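Local coordinates for protein glutathione-specific gamma-glutamylcyclotransferase (Saccharomyces cerevisiae S288c, PDB 5HWK) that cleaves glutathione specifically, releasing 5-oxo-L-proline and the dipeptide Cys-Gly, at residues 18-21 with 22-26; 96-99 with 100-103. All coordinates share one frame; numbering follows the deposited sequence.

Contact 1 of 2, residues 18-21 with 22-26; sequences YKPP and SHYTH
Y24 brings its phenol ring back against the two prolines that precede it. CD2 of Y24 lies 3.3 Å from the backbone O of P21, with that oxygen at the ring edge, near its plane. The neighbouring ring atom, CE2 of Y24, comes to 3.7 Å from CB of P20. Here the ring and the pyrrolidine meet at a slant. CG of Y24 sits between its backbone N and carbonyl carbon (chi1 70°), and this torsion brings the ring back toward P20 and P21. P21 to Y24 form a type II beta turn without its usual hydrogen bond. H23 takes the positive phi (71°) of its third position. S22, in the second, points its CB away from the prolines overall. The loop joins helix 15-18 to strand 26-33. P21 is buried and packs on Y97 and Y110, while the Y24 ring also meets the ring of Y97 and touches I99. No hydrogen bond links 18-21 to 22-26. Within these residues the turn probably rests on proline stiffness, van der Waals contact and a weak attraction between the carbonyl oxygen and aromatic C-H groups; packing on Y97, Y110 and I99 adds to it.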
ATOM      1  N   TYR A  18      -7.398  -6.819  -3.630  1.00 26.35           N
ATOM      2  CA  TYR A  18      -8.686  -7.342  -4.057  1.00 27.32           C
ATOM      3  C   TYR A  18      -8.696  -7.873  -5.476  1.00 26.92           C
ATOM      4  O   TYR A  18      -9.693  -8.510  -5.869  1.00 31.63           O
ATOM      5  CB  TYR A  18      -9.791  -6.307  -3.890  1.00 28.34           C
ATOM      6  CG  TYR A  18      -9.491  -5.011  -4.598  1.00 26.65           C
ATOM      7  CD1 TYR A  18      -9.679  -4.880  -5.981  1.00 28.44           C
ATOM      8  CD2 TYR A  18      -8.990  -3.935  -3.899  1.00 26.27           C
ATOM      9  CE1 TYR A  18      -9.420  -3.697  -6.638  1.00 28.65           C
ATOM     10  CE2 TYR A  18      -8.736  -2.731  -4.560  1.00 26.45           C
ATOM     11  CZ  TYR A  18      -8.935  -2.650  -5.923  1.00 29.86           C
ATOM     12  OH  TYR A  18      -8.659  -1.495  -6.592  1.00 31.42           O
ATOM     13  N   LYS A  19      -7.636  -7.628  -6.256  1.00 25.36           N
ATOM     14  CA  LYS A  19      -7.467  -8.218  -7.582  1.00 25.67           C
ATOM     15  C   LYS A  19      -6.111  -8.913  -7.490  1.00 24.42           C
ATOM     16  O   LYS A  19      -5.077  -8.343  -7.887  1.00 25.46           O
ATOM     17  CB  LYS A  19      -7.495  -7.137  -8.662  1.00 28.08           C
ATOM     18  CG  LYS A  19      -7.382  -7.657 -10.076  1.00 36.06           C
ATOM     19  CD  LYS A  19      -7.811  -6.599 -11.073  1.00 43.43           C
ATOM     20  CE  LYS A  19      -7.020  -6.668 -12.360  1.00 48.59           C
ATOM     21  NZ  LYS A  19      -5.633  -6.183 -12.140  1.00 53.59           N
ATOM     22  N   PRO A  20      -6.074 -10.131  -6.963  0.55 26.01           N
ATOM     23  CA  PRO A  20      -4.796 -10.750  -6.588  0.55 25.07           C
ATOM     24  C   PRO A  20      -3.975 -11.128  -7.802  0.55 27.38           C
ATOM     25  O   PRO A  20      -4.491 -11.209  -8.929  0.55 31.45           O
ATOM     26  CB  PRO A  20      -5.232 -12.012  -5.834  0.55 25.52           C
ATOM     27  CG  PRO A  20      -6.587 -12.325  -6.409  0.55 26.69           C
ATOM     28  CD  PRO A  20      -7.227 -10.994  -6.643  0.55 26.68           C
ATOM     29  N   PRO A  21      -2.687 -11.376  -7.594  1.00 26.87           N
ATOM     30  CA  PRO A  21      -1.875 -11.983  -8.650  1.00 30.25           C
ATOM     31  C   PRO A  21      -2.278 -13.440  -8.879  1.00 30.41           C
ATOM     32  O   PRO A  21      -2.883 -14.102  -8.025  1.00 30.76           O
ATOM     33  CB  PRO A  21      -0.455 -11.862  -8.100  1.00 30.93           C
ATOM     34  CG  PRO A  21      -0.628 -11.866  -6.618  1.00 29.55           C
ATOM     35  CD  PRO A  21      -1.958 -11.215  -6.326  1.00 26.37           C
ATOM     36  N   SER A  22      -1.964 -13.926 -10.077  1.00 33.79           N
ATOM     37  CA  SER A  22      -2.227 -15.312 -10.413  1.00 35.21           C
ATOM     38  C   SER A  22      -1.320 -16.229  -9.624  1.00 33.01           C
ATOM     39  O   SER A  22      -0.175 -15.900  -9.308  1.00 36.08           O
ATOM     40  CB  SER A  22      -1.946 -15.563 -11.897  1.00 39.04           C
ATOM     41  OG  SER A  22      -2.524 -14.559 -12.700  1.00 45.46           O
ATOM     42  N   HIS A  23      -1.844 -17.393  -9.314  1.00 32.57           N
ATOM     43  CA  HIS A  23      -1.060 -18.531  -8.859  1.00 33.64           C
ATOM     44  C   HIS A  23      -0.494 -18.382  -7.453  1.00 30.45           C
ATOM     45  O   HIS A  23       0.417 -19.144  -7.073  1.00 31.47           O
ATOM     46  CB  HIS A  23       0.034 -18.904  -9.864  1.00 37.78           C
ATOM     47  CG  HIS A  23      -0.506 -19.497 -11.115  1.00 43.32           C
ATOM     48  ND1 HIS A  23      -0.430 -18.866 -12.338  1.00 47.34           N
ATOM     49  CD2 HIS A  23      -1.174 -20.652 -11.327  1.00 44.85           C
ATOM     50  CE1 HIS A  23      -1.011 -19.620 -13.253  1.00 47.37           C
ATOM     51  NE2 HIS A  23      -1.473 -20.709 -12.665  1.00 48.92           N
ATOM     52  N   TYR A  24      -0.989 -17.439  -6.652  1.00 28.12           N
ATOM     53  CA  TYR A  24      -0.507 -17.375  -5.281  1.00 26.41           C
ATOM     54  C   TYR A  24      -0.916 -18.642  -4.538  1.00 26.47           C
ATOM     55  O   TYR A  24      -1.975 -19.236  -4.805  1.00 28.15           O
ATOM     56  CB  TYR A  24      -1.048 -16.138  -4.565  1.00 26.18           C
ATOM     57  CG  TYR A  24      -2.516 -16.154  -4.246  1.00 25.74           C
ATOM     58  CD1 TYR A  24      -2.982 -16.805  -3.099  1.00 27.25           C
ATOM     59  CD2 TYR A  24      -3.435 -15.472  -5.053  1.00 27.06           C
ATOM     60  CE1 TYR A  24      -4.337 -16.830  -2.779  1.00 29.22           C
ATOM     61  CE2 TYR A  24      -4.784 -15.494  -4.754  1.00 28.74           C
ATOM     62  CZ  TYR A  24      -5.223 -16.147  -3.600  1.00 29.86           C
ATOM     63  OH  TYR A  24      -6.558 -16.148  -3.265  1.00 34.10           O
ATOM     64  N   THR A  25      -0.090 -19.042  -3.579  1.00 26.46           N
ATOM     65  CA  THR A  25      -0.467 -20.172  -2.726  1.00 27.07           C
ATOM     66  C   THR A  25      -0.658 -19.821  -1.260  1.00 27.81           C
ATOM     67  O   THR A  25      -1.105 -20.695  -0.490  1.00 31.51           O
ATOM     68  CB  THR A  25       0.537 -21.322  -2.818  1.00 29.22           C
ATOM     69  OG1 THR A  25       1.786 -20.821  -2.386  1.00 30.54           O
ATOM     70  CG2 THR A  25       0.667 -21.847  -4.247  1.00 29.74           C
ATOM     71  N   HIS A  26      -0.336 -18.595  -0.849  1.00 27.17           N
ATOM     72  CA  HIS A  26      -0.716 -18.037   0.442  1.00 26.05           C
ATOM     73  C   HIS A  26      -1.142 -16.593   0.222  1.00 24.87           C
ATOM     74  O   HIS A  26      -0.568 -15.885  -0.630  1.00 25.79           O
ATOM     75  CB  HIS A  26       0.475 -17.995   1.416  1.00 27.83           C
ATOM     76  CG  HIS A  26       1.056 -19.335   1.723  1.00 30.51           C
ATOM     77  ND1 HIS A  26       0.639 -20.098   2.786  1.00 35.19           N
ATOM     78  CD2 HIS A  26       2.004 -20.048   1.087  1.00 31.90           C
ATOM     79  CE1 HIS A  26       1.335 -21.223   2.814  1.00 34.35           C
ATOM     80  NE2 HIS A  26       2.167 -21.222   1.787  1.00 35.57           N
TER

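Contact 2 of 2, residues 96-99 with 100-103; sequences VYYI and PPEH
I99 and Y98 reach past the end of their strand to touch the prolines and H103 that follow. CG2 of I99 touches CD of P100 at 3.9 Å. It also lies 3.6 Å from the carbonyl carbon of H103, and CB of H103 is close by. This methyl lies anti to its own backbone N, which directs it forward along the chain. The Y98 ring makes a slanting contact with P100, its CE2 3.8 Å from CA of P100. Further out, OH of Y98 is 3.8 Å from CD of P101. CG of Y98 is anti to the backbone N (chi1 -178°), which carries the ring forward to P100 and P101. Residues 96-99 close strand 91-99 of the antiparallel sheet, between strands 8-12 and 26-33. P100 has no N-H to carry the strand ladder on, and the chain turns away. Residues 100-103 form a beta turn of the type I/III class, closed by the bond from H103 N to P100 O (2.9 Å). The ring of Y98 meets that of W9, and its OH forms a weak hydrogen bond with G7 N. With an alanine in place of Y98, P100 and P101 would probably lose their aromatic neighbour, a gap would open beside W9, and G7 N would lose its weak partner. The side chain of I99 packs on I8 and V10 of strand 8-12 and on Y110. ND1 of H103 is hydrogen-bonded to OE2 of E106.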
ATOM      1  N   VAL A  96       0.069 -10.048   2.160  1.00 24.90           N
ATOM      2  CA  VAL A  96       1.273 -10.588   1.554  1.00 24.89           C
ATOM      3  C   VAL A  96       0.925 -11.916   0.888  1.00 25.43           C
ATOM      4  O   VAL A  96       0.229 -12.758   1.478  1.00 26.97           O
ATOM      5  CB  VAL A  96       2.458 -10.621   2.531  1.00 28.23           C
ATOM      6  CG1 VAL A  96       2.276 -11.675   3.563  1.00 30.05           C
ATOM      7  CG2 VAL A  96       3.762 -10.833   1.762  1.00 29.32           C
ATOM      8  N   TYR A  97       1.348 -12.068  -0.361  1.00 23.36           N
ATOM      9  CA  TYR A  97       1.089 -13.257  -1.162  1.00 22.77           C
ATOM     10  C   TYR A  97       2.370 -14.032  -1.307  1.00 23.92           C
ATOM     11  O   TYR A  97       3.444 -13.454  -1.403  1.00 25.48           O
ATOM     12  CB  TYR A  97       0.705 -12.829  -2.589  1.00 22.44           C
ATOM     13  CG  TYR A  97      -0.649 -12.187  -2.676  1.00 21.65           C
ATOM     14  CD1 TYR A  97      -1.793 -12.979  -2.652  1.00 24.03           C
ATOM     15  CD2 TYR A  97      -0.814 -10.795  -2.763  1.00 22.80           C
ATOM     16  CE1 TYR A  97      -3.035 -12.434  -2.720  1.00 23.67           C
ATOM     17  CE2 TYR A  97      -2.086 -10.225  -2.831  1.00 24.03           C
ATOM     18  CZ  TYR A  97      -3.178 -11.063  -2.826  1.00 22.57           C
ATOM     19  OH  TYR A  97      -4.437 -10.529  -2.882  1.00 24.71           O
ATOM     20  N   TYR A  98       2.256 -15.356  -1.367  1.00 23.15           N
ATOM     21  CA  TYR A  98       3.401 -16.166  -1.767  1.00 23.35           C
ATOM     22  C   TYR A  98       3.177 -16.688  -3.171  1.00 24.93           C
ATOM     23  O   TYR A  98       2.113 -17.252  -3.480  1.00 25.57           O
ATOM     24  CB  TYR A  98       3.574 -17.375  -0.853  1.00 23.91           C
ATOM     25  CG  TYR A  98       4.793 -18.237  -1.211  1.00 25.49           C
ATOM     26  CD1 TYR A  98       6.087 -17.786  -0.971  1.00 27.66           C
ATOM     27  CD2 TYR A  98       4.640 -19.461  -1.859  1.00 25.83           C
ATOM     28  CE1 TYR A  98       7.190 -18.548  -1.292  1.00 29.84           C
ATOM     29  CE2 TYR A  98       5.744 -20.255  -2.156  1.00 27.73           C
ATOM     30  CZ  TYR A  98       6.998 -19.785  -1.870  1.00 28.69           C
ATOM     31  OH  TYR A  98       8.116 -20.518  -2.190  1.00 32.61           O
ATOM     32  N   ILE A  99       4.184 -16.519  -4.005  1.00 26.39           N
ATOM     33  CA  ILE A  99       4.190 -16.972  -5.391  1.00 27.73           C
ATOM     34  C   ILE A  99       5.232 -18.076  -5.496  1.00 29.54           C
ATOM     35  O   ILE A  99       6.415 -17.820  -5.267  1.00 30.80           O
ATOM     36  CB  ILE A  99       4.516 -15.819  -6.362  1.00 29.01           C
ATOM     37  CG1 ILE A  99       3.700 -14.542  -6.058  1.00 28.01           C
ATOM     38  CG2 ILE A  99       4.406 -16.295  -7.817  1.00 32.05           C
ATOM     39  CD1 ILE A  99       2.222 -14.716  -6.130  1.00 26.86           C
ATOM     40  N   PRO A 100       4.847 -19.297  -5.841  1.00 30.37           N
ATOM     41  CA  PRO A 100       5.830 -20.413  -5.917  1.00 32.62           C
ATOM     42  C   PRO A 100       6.866 -20.175  -6.998  1.00 34.22           C
ATOM     43  O   PRO A 100       6.663 -19.349  -7.911  1.00 35.37           O
ATOM     44  CB  PRO A 100       4.970 -21.642  -6.244  1.00 33.81           C
ATOM     45  CG  PRO A 100       3.612 -21.100  -6.671  1.00 34.87           C
ATOM     46  CD  PRO A 100       3.457 -19.706  -6.110  1.00 32.42           C
ATOM     47  N   PRO A 101       8.024 -20.826  -6.871  1.00 38.67           N
ATOM     48  CA  PRO A 101       9.110 -20.662  -7.852  1.00 39.83           C
ATOM     49  C   PRO A 101       8.667 -20.799  -9.297  1.00 42.93           C
ATOM     50  O   PRO A 101       9.170 -20.075 -10.168  1.00 45.32           O
ATOM     51  CB  PRO A 101      10.088 -21.798  -7.487  1.00 42.43           C
ATOM     52  CG  PRO A 101       9.793 -22.141  -6.079  1.00 43.17           C
ATOM     53  CD  PRO A 101       8.345 -21.800  -5.811  1.00 41.02           C
ATOM     54  N   GLU A 102       7.752 -21.729  -9.581  1.00 44.96           N
ATOM     55  CA  GLU A 102       7.301 -21.942 -10.952  1.00 49.80           C
ATOM     56  C   GLU A 102       6.707 -20.692 -11.558  1.00 48.12           C
ATOM     57  O   GLU A 102       6.689 -20.564 -12.786  1.00 49.48           O
ATOM     58  CB  GLU A 102       6.233 -23.038 -11.007  1.00 54.77           C
ATOM     59  CG  GLU A 102       6.540 -24.257 -10.189  1.00 59.64           C
ATOM     60  CD  GLU A 102       6.111 -24.105  -8.743  1.00 62.62           C
ATOM     61  OE1 GLU A 102       4.899 -24.250  -8.459  1.00 64.02           O
ATOM     62  OE2 GLU A 102       6.987 -23.821  -7.893  1.00 62.85           O
ATOM     63  N   HIS A 103       6.223 -19.771 -10.731  1.00 43.00           N
ATOM     64  CA  HIS A 103       5.569 -18.576 -11.232  1.00 42.44           C
ATOM     65  C   HIS A 103       6.238 -17.282 -10.799  1.00 40.77           C
ATOM     66  O   HIS A 103       5.770 -16.212 -11.192  1.00 40.32           O
ATOM     67  CB  HIS A 103       4.086 -18.570 -10.837  1.00 43.58           C
ATOM     68  CG  HIS A 103       3.297 -19.694 -11.438  1.00 46.19           C
ATOM     69  ND1 HIS A 103       2.735 -19.617 -12.693  1.00 49.56           N
ATOM     70  CD2 HIS A 103       2.961 -20.912 -10.950  1.00 46.82           C
ATOM     71  CE1 HIS A 103       2.104 -20.746 -12.961  1.00 50.11           C
ATOM     72  NE2 HIS A 103       2.225 -21.549 -11.919  1.00 49.15           N
TER

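Contacts 1 and 2 lie with their centres 8 Å apart and meet directly. Two probable backbone hydrogen bonds join them: T25 N to Y98 O at 2.8 Å and H26 O to Y98 N at 3.0 Å. Strand 26-33 thus pairs with strand 91-99 where the loop of contact 1 ends. Beyond the paired backbones, the rings of H23 and H103 stack. Both contacts lie near, not in, the benzoic acid pocket, which probably overlaps the glutathione site; contact 1 is the nearer. The side chain of P21 is about 8 Å from the bound benzoic acid and about 11 Å from that of E115, the probable proton acceptor. The side chain of I99 is about 12 Å from benzoic acid, but about 4 Å from that of V10, a probable substrate-binding residue.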